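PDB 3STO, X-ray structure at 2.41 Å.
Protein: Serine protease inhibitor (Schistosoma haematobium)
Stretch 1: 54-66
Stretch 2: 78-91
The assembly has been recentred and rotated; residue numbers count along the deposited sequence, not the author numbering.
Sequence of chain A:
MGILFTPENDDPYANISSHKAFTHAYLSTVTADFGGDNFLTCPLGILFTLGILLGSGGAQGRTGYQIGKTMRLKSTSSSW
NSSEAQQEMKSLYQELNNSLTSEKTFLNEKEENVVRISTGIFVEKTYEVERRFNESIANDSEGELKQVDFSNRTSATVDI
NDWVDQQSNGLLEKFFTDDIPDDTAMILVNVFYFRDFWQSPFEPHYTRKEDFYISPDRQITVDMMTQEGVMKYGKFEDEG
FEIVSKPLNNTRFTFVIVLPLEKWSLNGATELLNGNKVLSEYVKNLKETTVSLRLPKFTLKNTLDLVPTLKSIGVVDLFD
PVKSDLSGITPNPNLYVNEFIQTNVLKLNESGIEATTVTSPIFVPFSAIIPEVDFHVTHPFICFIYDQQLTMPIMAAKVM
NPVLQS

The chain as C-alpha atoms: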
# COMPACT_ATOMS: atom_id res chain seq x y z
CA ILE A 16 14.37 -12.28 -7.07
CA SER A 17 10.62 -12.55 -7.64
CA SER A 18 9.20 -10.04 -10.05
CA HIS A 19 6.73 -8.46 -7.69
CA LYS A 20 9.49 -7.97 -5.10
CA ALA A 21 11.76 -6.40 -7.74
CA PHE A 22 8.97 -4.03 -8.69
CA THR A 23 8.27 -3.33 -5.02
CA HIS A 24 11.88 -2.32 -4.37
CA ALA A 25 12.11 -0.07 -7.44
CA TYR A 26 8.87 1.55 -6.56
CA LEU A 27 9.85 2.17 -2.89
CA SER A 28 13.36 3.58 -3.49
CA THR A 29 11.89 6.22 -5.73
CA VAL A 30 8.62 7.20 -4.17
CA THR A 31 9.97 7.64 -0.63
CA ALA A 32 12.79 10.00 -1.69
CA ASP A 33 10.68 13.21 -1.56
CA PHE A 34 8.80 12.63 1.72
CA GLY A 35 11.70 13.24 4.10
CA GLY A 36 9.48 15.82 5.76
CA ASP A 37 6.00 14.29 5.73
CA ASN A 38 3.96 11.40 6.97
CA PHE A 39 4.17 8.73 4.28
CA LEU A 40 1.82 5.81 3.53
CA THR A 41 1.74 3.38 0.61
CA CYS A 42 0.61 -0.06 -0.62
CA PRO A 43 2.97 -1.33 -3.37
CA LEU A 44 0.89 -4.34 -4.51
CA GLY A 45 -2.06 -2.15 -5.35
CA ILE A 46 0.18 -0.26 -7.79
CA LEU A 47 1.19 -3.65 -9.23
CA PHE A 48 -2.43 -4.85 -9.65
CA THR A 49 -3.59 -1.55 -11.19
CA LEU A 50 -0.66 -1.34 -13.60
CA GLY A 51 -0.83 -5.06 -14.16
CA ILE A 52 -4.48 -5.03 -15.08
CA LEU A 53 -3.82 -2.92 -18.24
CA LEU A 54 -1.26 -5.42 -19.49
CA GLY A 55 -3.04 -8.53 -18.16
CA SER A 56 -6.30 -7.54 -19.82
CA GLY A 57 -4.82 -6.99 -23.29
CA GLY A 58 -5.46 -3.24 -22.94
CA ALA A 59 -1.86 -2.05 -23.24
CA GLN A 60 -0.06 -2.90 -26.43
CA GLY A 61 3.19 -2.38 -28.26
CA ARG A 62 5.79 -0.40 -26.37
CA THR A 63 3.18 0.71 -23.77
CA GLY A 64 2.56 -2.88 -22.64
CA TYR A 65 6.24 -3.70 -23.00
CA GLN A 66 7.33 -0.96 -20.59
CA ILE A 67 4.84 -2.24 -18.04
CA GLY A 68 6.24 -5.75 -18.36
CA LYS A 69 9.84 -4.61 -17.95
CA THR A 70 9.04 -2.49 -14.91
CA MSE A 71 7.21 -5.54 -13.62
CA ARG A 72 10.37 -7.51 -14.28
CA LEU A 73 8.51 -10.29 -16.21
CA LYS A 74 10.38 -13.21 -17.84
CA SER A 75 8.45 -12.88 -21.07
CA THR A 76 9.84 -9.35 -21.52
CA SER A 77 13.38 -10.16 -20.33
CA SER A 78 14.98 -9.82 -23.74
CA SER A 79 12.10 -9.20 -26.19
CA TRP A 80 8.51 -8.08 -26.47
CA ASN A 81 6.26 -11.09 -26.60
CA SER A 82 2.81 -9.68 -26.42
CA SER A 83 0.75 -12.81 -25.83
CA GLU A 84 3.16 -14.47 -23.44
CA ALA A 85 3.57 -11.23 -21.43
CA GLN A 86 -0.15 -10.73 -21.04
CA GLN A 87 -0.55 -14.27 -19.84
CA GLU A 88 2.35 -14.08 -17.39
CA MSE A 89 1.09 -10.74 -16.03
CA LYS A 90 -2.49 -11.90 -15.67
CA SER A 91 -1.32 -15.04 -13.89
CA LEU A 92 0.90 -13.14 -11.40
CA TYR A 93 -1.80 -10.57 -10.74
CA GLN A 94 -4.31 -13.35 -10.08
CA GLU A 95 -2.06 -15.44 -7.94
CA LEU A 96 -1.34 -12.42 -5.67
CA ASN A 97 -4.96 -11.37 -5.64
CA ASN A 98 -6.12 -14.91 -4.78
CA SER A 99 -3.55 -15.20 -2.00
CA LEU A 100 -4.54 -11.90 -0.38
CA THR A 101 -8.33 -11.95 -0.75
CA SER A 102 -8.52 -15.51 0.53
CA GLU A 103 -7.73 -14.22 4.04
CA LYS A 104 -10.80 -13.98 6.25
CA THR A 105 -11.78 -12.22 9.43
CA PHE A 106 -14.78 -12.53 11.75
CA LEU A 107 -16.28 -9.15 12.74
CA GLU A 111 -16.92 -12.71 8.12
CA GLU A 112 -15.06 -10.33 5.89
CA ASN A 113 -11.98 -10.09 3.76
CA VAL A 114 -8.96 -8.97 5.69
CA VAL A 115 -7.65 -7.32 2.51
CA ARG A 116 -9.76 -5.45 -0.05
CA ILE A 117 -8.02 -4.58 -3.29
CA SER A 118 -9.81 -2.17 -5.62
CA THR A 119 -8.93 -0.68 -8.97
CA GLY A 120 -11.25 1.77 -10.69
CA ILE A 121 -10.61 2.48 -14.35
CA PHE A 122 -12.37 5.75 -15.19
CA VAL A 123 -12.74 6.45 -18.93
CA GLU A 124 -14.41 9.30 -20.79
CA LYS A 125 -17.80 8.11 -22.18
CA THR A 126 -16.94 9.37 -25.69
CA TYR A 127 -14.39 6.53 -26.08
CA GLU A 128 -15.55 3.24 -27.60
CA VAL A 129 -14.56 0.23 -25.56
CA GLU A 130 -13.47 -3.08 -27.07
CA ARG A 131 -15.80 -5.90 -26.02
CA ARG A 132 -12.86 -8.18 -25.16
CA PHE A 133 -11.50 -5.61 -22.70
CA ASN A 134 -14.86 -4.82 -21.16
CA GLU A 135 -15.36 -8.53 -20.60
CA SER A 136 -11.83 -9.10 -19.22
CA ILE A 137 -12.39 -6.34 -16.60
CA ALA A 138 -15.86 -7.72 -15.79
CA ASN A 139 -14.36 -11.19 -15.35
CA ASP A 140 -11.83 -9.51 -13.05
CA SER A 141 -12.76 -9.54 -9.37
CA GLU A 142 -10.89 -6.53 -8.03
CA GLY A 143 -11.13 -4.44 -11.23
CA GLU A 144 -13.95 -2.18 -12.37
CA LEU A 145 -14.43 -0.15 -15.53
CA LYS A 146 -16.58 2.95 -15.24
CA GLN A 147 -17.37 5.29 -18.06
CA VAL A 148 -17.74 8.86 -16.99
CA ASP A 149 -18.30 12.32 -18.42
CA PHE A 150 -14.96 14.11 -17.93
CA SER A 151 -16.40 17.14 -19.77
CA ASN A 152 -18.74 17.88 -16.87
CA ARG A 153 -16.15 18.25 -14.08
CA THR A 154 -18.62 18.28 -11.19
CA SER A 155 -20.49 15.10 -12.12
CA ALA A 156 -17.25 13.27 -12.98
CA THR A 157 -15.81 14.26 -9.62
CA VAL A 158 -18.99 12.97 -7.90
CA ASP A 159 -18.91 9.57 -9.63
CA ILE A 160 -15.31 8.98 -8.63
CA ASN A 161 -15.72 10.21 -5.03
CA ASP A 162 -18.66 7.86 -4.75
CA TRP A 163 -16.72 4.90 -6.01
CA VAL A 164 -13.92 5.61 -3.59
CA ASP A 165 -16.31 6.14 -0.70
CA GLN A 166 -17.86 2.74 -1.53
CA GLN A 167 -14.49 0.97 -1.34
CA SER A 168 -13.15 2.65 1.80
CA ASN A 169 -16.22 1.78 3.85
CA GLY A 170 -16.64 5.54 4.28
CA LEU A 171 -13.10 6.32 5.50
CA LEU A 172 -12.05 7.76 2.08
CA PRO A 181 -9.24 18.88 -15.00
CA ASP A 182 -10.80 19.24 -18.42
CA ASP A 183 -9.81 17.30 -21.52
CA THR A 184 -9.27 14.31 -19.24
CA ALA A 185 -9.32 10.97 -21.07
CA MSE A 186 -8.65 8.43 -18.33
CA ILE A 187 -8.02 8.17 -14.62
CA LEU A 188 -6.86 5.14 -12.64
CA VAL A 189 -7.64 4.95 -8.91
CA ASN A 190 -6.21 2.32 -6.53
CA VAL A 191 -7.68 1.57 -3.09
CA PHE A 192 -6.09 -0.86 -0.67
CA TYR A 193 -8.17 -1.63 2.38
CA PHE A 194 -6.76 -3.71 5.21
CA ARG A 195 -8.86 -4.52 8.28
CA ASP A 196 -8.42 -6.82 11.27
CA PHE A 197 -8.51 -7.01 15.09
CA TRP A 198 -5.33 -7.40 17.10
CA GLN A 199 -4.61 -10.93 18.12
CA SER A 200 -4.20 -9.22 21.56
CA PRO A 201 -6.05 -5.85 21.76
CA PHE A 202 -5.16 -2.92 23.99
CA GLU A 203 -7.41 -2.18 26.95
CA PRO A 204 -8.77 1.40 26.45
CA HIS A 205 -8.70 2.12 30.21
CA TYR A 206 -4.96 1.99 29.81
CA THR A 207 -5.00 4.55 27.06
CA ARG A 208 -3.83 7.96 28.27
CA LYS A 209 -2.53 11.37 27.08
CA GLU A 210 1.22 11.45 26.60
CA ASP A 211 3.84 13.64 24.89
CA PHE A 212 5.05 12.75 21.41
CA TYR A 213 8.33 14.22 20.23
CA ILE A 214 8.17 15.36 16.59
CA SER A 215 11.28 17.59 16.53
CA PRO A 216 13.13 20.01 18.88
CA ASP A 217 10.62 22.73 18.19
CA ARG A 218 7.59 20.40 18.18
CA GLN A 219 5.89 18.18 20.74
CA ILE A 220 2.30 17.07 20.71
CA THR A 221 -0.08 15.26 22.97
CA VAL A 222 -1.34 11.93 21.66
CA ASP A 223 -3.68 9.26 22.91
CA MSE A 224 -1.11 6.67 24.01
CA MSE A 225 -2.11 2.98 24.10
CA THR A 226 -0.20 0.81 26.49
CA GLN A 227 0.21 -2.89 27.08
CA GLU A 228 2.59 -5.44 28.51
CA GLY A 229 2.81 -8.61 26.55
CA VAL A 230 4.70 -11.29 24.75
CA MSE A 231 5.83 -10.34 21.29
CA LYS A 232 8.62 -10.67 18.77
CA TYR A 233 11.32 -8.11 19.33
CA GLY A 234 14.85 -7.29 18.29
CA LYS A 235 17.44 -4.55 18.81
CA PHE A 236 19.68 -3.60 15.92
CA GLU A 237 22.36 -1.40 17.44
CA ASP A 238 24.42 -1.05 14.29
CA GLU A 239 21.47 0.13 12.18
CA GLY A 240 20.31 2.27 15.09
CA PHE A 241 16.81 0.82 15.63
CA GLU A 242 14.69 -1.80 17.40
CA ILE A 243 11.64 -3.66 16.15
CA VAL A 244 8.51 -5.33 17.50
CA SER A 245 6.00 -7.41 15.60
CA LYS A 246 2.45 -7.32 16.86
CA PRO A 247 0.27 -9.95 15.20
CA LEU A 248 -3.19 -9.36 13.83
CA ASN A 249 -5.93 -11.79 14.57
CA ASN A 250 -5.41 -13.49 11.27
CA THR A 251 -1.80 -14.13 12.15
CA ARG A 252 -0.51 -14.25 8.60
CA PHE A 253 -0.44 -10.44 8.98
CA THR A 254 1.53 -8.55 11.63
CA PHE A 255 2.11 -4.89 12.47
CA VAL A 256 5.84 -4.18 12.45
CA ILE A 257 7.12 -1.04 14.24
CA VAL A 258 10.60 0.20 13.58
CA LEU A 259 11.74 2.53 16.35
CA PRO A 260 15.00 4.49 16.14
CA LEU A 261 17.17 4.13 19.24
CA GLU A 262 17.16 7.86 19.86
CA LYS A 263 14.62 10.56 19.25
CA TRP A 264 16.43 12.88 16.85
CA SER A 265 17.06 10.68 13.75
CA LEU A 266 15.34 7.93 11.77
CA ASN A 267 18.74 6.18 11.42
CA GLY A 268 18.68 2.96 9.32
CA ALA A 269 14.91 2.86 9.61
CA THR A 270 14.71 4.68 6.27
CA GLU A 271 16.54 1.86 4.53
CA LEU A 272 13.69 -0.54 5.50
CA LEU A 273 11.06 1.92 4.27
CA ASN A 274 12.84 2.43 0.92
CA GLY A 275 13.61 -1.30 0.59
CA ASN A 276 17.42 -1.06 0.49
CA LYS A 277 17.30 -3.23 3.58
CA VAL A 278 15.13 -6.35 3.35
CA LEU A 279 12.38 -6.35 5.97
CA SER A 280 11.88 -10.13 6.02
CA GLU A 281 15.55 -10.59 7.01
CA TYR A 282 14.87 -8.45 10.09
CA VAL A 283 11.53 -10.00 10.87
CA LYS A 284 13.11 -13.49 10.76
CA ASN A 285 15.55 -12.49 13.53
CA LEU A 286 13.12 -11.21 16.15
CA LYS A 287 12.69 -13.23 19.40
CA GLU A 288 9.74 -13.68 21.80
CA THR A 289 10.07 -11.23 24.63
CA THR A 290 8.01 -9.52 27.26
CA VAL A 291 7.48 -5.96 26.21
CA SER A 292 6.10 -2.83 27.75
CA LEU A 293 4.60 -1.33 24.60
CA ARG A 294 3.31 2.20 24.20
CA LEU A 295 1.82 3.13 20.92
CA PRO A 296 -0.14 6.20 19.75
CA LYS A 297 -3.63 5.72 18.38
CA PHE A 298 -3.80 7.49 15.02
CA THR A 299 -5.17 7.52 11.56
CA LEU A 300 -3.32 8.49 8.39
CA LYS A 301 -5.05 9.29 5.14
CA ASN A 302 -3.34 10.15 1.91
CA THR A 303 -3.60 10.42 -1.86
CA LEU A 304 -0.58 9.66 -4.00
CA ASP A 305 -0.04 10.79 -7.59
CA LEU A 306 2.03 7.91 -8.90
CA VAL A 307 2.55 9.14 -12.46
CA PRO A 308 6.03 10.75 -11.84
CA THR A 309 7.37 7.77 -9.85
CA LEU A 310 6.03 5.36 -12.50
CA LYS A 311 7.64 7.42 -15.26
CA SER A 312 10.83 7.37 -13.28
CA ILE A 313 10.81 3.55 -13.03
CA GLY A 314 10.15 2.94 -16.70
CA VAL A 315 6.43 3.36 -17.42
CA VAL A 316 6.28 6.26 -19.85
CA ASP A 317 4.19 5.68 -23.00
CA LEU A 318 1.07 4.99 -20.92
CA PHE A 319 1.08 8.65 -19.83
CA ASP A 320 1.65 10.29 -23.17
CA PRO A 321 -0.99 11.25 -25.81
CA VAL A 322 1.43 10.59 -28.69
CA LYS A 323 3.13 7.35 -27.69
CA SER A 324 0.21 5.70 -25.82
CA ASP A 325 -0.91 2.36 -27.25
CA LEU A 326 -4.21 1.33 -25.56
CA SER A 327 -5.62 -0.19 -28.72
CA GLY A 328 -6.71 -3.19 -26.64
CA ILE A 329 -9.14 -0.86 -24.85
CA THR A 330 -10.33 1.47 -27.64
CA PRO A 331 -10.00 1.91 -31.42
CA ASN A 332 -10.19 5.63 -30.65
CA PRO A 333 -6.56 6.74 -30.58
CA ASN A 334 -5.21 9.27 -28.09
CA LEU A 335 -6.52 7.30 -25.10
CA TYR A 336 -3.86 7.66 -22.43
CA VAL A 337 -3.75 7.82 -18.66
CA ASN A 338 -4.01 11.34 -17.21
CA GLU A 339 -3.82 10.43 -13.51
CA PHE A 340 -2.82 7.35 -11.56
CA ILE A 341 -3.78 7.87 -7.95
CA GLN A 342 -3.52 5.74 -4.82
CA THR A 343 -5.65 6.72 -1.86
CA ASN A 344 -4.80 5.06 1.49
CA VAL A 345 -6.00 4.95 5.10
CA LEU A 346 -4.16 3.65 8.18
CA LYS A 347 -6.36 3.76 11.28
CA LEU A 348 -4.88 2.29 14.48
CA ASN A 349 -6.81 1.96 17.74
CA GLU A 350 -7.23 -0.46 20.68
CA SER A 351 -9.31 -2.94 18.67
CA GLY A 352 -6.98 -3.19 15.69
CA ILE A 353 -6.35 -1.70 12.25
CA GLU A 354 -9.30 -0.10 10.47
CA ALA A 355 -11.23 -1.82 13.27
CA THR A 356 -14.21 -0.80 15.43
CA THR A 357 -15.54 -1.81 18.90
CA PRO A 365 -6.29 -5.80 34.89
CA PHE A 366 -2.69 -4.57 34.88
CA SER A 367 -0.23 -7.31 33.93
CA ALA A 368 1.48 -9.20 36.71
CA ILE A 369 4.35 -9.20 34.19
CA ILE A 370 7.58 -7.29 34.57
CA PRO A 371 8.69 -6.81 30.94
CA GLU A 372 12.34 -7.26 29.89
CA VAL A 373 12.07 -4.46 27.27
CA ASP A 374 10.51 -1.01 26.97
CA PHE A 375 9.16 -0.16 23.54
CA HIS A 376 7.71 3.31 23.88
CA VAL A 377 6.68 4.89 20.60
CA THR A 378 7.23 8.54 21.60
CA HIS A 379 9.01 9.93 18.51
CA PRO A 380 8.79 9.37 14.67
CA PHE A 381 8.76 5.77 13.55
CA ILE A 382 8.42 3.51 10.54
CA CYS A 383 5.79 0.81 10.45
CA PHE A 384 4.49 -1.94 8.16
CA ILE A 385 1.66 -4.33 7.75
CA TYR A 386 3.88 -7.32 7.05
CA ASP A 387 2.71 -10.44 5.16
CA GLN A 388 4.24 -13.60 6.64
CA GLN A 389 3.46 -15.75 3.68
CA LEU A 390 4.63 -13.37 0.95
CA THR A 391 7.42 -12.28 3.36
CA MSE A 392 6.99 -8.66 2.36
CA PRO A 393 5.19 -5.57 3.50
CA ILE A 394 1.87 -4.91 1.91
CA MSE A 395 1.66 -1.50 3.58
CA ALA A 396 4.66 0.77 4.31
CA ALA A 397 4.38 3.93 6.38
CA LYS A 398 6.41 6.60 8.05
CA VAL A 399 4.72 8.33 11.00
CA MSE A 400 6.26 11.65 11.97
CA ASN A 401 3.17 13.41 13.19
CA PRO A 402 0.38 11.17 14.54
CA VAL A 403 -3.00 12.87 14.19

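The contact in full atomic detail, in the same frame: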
# COMPACT_ATOMS: atom_id res chain seq x y z
N LEU A 54 -1.99 -4.43 -18.72
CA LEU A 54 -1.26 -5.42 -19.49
C LEU A 54 -1.92 -6.82 -19.46
O LEU A 54 -1.90 -7.55 -20.45
CB LEU A 54 0.18 -5.52 -18.97
CG LEU A 54 1.04 -6.60 -19.58
CD1 LEU A 54 1.11 -6.39 -21.11
CD2 LEU A 54 2.40 -6.57 -18.97
N GLY A 55 -2.47 -7.21 -18.31
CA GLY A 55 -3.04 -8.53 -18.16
C GLY A 55 -4.32 -8.65 -18.96
O GLY A 55 -4.68 -9.72 -19.41
N SER A 56 -5.01 -7.53 -19.16
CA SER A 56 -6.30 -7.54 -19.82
C SER A 56 -6.22 -7.44 -21.34
O SER A 56 -7.26 -7.41 -22.01
CB SER A 56 -7.16 -6.38 -19.31
OG SER A 56 -6.71 -5.14 -19.84
N GLY A 57 -5.00 -7.34 -21.88
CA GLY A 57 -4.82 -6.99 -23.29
C GLY A 57 -4.95 -5.50 -23.65
O GLY A 57 -4.74 -5.12 -24.80
N GLY A 58 -5.30 -4.66 -22.70
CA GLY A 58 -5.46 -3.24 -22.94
C GLY A 58 -4.23 -2.53 -23.50
O GLY A 58 -4.32 -1.76 -24.46
N ALA A 59 -3.07 -2.78 -22.90
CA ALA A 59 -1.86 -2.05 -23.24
C ALA A 59 -1.05 -2.83 -24.26
O ALA A 59 -0.74 -4.00 -24.05
CB ALA A 59 -1.02 -1.80 -21.99
N GLN A 60 -0.71 -2.18 -25.36
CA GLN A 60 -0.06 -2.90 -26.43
C GLN A 60 1.24 -2.26 -26.84
O GLN A 60 1.56 -1.16 -26.39
CB GLN A 60 -1.01 -2.98 -27.63
CG GLN A 60 -2.20 -3.89 -27.39
CD GLN A 60 -1.85 -5.35 -27.51
OE1 GLN A 60 -0.67 -5.73 -27.63
NE2 GLN A 60 -2.87 -6.18 -27.49
N GLY A 61 1.94 -2.90 -27.75
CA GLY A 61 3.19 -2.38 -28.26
C GLY A 61 4.14 -2.02 -27.14
O GLY A 61 4.28 -2.76 -26.17
N ARG A 62 4.77 -0.87 -27.27
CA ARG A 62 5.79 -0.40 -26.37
C ARG A 62 5.18 0.02 -24.99
O ARG A 62 5.85 -0.04 -23.95
CB ARG A 62 6.53 0.76 -27.05
CG ARG A 62 7.83 1.18 -26.36
CD ARG A 62 8.68 1.98 -27.30
NE ARG A 62 9.18 3.19 -26.67
CZ ARG A 62 8.69 4.41 -26.90
NH1 ARG A 62 7.69 4.56 -27.76
NH2 ARG A 62 9.20 5.46 -26.26
N THR A 63 3.92 0.43 -25.00
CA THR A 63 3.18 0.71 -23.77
C THR A 63 3.06 -0.53 -22.87
O THR A 63 3.37 -0.48 -21.69
CB THR A 63 1.79 1.27 -24.10
OG1 THR A 63 1.92 2.40 -24.97
CG2 THR A 63 1.05 1.68 -22.85
N GLY A 64 2.63 -1.66 -23.42
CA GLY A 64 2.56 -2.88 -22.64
C GLY A 64 3.95 -3.41 -22.29
O GLY A 64 4.15 -4.03 -21.24
N TYR A 65 4.90 -3.19 -23.18
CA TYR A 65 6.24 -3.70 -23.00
C TYR A 65 6.93 -3.04 -21.81
O TYR A 65 7.59 -3.71 -21.01
CB TYR A 65 7.07 -3.50 -24.27
CG TYR A 65 8.49 -4.01 -24.20
CD1 TYR A 65 8.75 -5.28 -23.79
CD2 TYR A 65 9.56 -3.21 -24.55
CE1 TYR A 65 10.01 -5.75 -23.70
CE2 TYR A 65 10.85 -3.68 -24.48
CZ TYR A 65 11.06 -4.97 -24.05
OH TYR A 65 12.34 -5.51 -23.95
N GLN A 66 6.79 -1.72 -21.71
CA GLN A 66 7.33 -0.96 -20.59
C GLN A 66 6.81 -1.45 -19.24
O GLN A 66 7.57 -1.66 -18.31
CB GLN A 66 7.00 0.53 -20.76
CG GLN A 66 7.87 1.15 -21.80
CD GLN A 66 7.54 2.57 -22.07
OE1 GLN A 66 6.56 3.15 -21.54
NE2 GLN A 66 8.36 3.18 -22.92
N SER A 78 14.11 -10.15 -22.62
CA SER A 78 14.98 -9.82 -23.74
C SER A 78 14.23 -9.47 -25.04
O SER A 78 14.83 -8.99 -25.98
CB SER A 78 15.97 -10.97 -23.96
OG SER A 78 15.35 -12.22 -23.75
N SER A 79 12.92 -9.72 -25.09
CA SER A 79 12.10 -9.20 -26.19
C SER A 79 10.64 -9.03 -25.82
O SER A 79 10.17 -9.60 -24.85
CB SER A 79 12.21 -10.05 -27.47
OG SER A 79 11.54 -11.30 -27.33
N TRP A 80 9.94 -8.22 -26.60
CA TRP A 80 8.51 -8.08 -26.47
C TRP A 80 7.77 -9.24 -27.09
O TRP A 80 7.86 -9.50 -28.30
CB TRP A 80 8.05 -6.78 -27.11
CG TRP A 80 6.57 -6.54 -27.11
CD1 TRP A 80 5.79 -6.23 -28.20
CD2 TRP A 80 5.68 -6.55 -25.97
NE1 TRP A 80 4.49 -6.04 -27.81
CE2 TRP A 80 4.39 -6.23 -26.45
CE3 TRP A 80 5.85 -6.80 -24.60
CZ2 TRP A 80 3.27 -6.15 -25.60
CZ3 TRP A 80 4.74 -6.71 -23.76
CH2 TRP A 80 3.47 -6.40 -24.27
N ASN A 81 7.04 -9.94 -26.24
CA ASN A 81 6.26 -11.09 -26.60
C ASN A 81 4.87 -10.88 -26.07
O ASN A 81 4.57 -11.23 -24.94
CB ASN A 81 6.91 -12.29 -25.99
CG ASN A 81 8.26 -12.51 -26.55
OD1 ASN A 81 8.41 -13.19 -27.56
ND2 ASN A 81 9.25 -11.91 -25.94
N SER A 82 4.01 -10.31 -26.91
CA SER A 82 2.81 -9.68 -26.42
C SER A 82 1.86 -10.70 -25.78
O SER A 82 1.32 -10.44 -24.73
CB SER A 82 2.11 -8.85 -27.50
OG SER A 82 1.70 -9.65 -28.58
N SER A 83 1.67 -11.85 -26.41
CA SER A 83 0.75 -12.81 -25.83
C SER A 83 1.29 -13.43 -24.55
O SER A 83 0.57 -13.59 -23.58
CB SER A 83 0.36 -13.90 -26.84
OG SER A 83 -0.61 -13.38 -27.73
N GLU A 84 2.56 -13.80 -24.57
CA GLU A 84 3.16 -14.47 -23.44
C GLU A 84 3.14 -13.52 -22.21
O GLU A 84 2.79 -13.92 -21.08
CB GLU A 84 4.58 -14.93 -23.81
N ALA A 85 3.50 -12.25 -22.46
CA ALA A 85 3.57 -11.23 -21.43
C ALA A 85 2.21 -11.03 -20.78
O ALA A 85 2.12 -10.90 -19.56
CB ALA A 85 4.08 -9.91 -22.02
N GLN A 86 1.16 -10.98 -21.58
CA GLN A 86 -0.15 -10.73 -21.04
C GLN A 86 -0.54 -11.88 -20.15
O GLN A 86 -1.09 -11.68 -19.06
CB GLN A 86 -1.16 -10.54 -22.16
CG GLN A 86 -0.82 -9.35 -22.99
CD GLN A 86 -1.75 -9.18 -24.17
OE1 GLN A 86 -2.88 -9.69 -24.17
NE2 GLN A 86 -1.29 -8.45 -25.19
N GLN A 87 -0.23 -13.08 -20.61
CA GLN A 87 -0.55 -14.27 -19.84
C GLN A 87 0.20 -14.29 -18.50
O GLN A 87 -0.39 -14.53 -17.45
CB GLN A 87 -0.22 -15.54 -20.64
CG GLN A 87 -0.95 -16.77 -20.12
CD GLN A 87 -2.42 -16.47 -19.85
OE1 GLN A 87 -3.20 -16.21 -20.78
NE2 GLN A 87 -2.81 -16.47 -18.56
N GLU A 88 1.51 -14.06 -18.57
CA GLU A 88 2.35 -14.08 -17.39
C GLU A 88 1.92 -13.02 -16.36
O GLU A 88 1.95 -13.27 -15.16
CB GLU A 88 3.82 -13.90 -17.77
CG GLU A 88 4.75 -13.81 -16.55
CD GLU A 88 6.19 -13.53 -16.94
OE1 GLU A 88 6.50 -13.52 -18.16
OE2 GLU A 88 7.01 -13.30 -16.03
N MSE A 89 1.50 -11.86 -16.87
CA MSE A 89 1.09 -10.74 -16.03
C MSE A 89 -0.25 -11.03 -15.39
O MSE A 89 -0.42 -10.83 -14.20
CB MSE A 89 1.03 -9.43 -16.84
CG MSE A 89 0.57 -8.19 -16.07
SE MSE A 89 1.86 -7.61 -14.65
CE MSE A 89 2.97 -6.37 -15.63
N LYS A 90 -1.19 -11.51 -16.18
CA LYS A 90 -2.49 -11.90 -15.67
C LYS A 90 -2.36 -12.99 -14.60
O LYS A 90 -3.06 -12.96 -13.57
CB LYS A 90 -3.39 -12.39 -16.79
CG LYS A 90 -4.66 -12.99 -16.31
CD LYS A 90 -5.72 -12.95 -17.38
CE LYS A 90 -6.97 -13.68 -16.90
NZ LYS A 90 -8.05 -13.76 -17.93
N SER A 91 -1.46 -13.94 -14.83
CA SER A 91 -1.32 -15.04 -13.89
C SER A 91 -0.75 -14.59 -12.54
O SER A 91 -1.21 -15.03 -11.48
CB SER A 91 -0.47 -16.14 -14.51
OG SER A 91 -0.34 -17.24 -13.65

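No hydrogen bond crosses between the two stretches; the 607 Å² they bury together is held by fit of shape, and two places carry most of it.

The first is the indole of Trp80, whose CA-to-CB bond points toward stretch 1. It lies against Gly61, Gly64 and Tyr65. One face is covered by backbone and Tyr65: Gly61 O approaches Trp80 CE2 at 3.5 Å, and Tyr65 CB sits 4.0 Å from the centroid of the six-membered ring, 29° off its normal, a CH-pi contact. The contact is reciprocal: Trp80 CB lies 4.2 Å from the centroid of the Tyr65 ring, 28° off the normal. The two rings are oblique, the Tyr65 plane at 62° to the five-membered ring of Trp80, and each residue has its CB over the other's ring. Gly64 makes the hollow possible: its C is 3.6 Å from Trp80 CH2, and an ideal CB on Gly64 would stand only 3.1 Å from that same atom, besides clashing with Ala59 O at 2.6 Å. At the indole edge, Leu54 CD1 reaches Trp80 CH2 at 3.9 Å.

Leu54 links this site to the second. Its chi1 t, chi2 p conformation brings CD2 to 3.4 Å from CE of selenomethionine Met89, while Leu54 O lies 3.3 Å from Gln86 CG. Beside it the helices come close, with Gly55 CA 4.2 Å from Lys90 CA. The absence of a side chain matters here: an ideal CB on Gly55 would lie 3.3 Å from Lys90 CA, a tight approach. The CA-to-CB bond of Lys90 points sideways and the end of its side chain runs off from stretch 1, although Lys90 CD still passes 4.0 Å from Gly55 O. Gln86, extended through chi2 (176°), places OE1 3.4 Å from Gly57 CA, where, at these backbone angles, a CB would be jammed against Ser56 O, which by itself calls for glycine; an ideal CB on Gly57 would also lie 3.5 Å from Gln86 OE1.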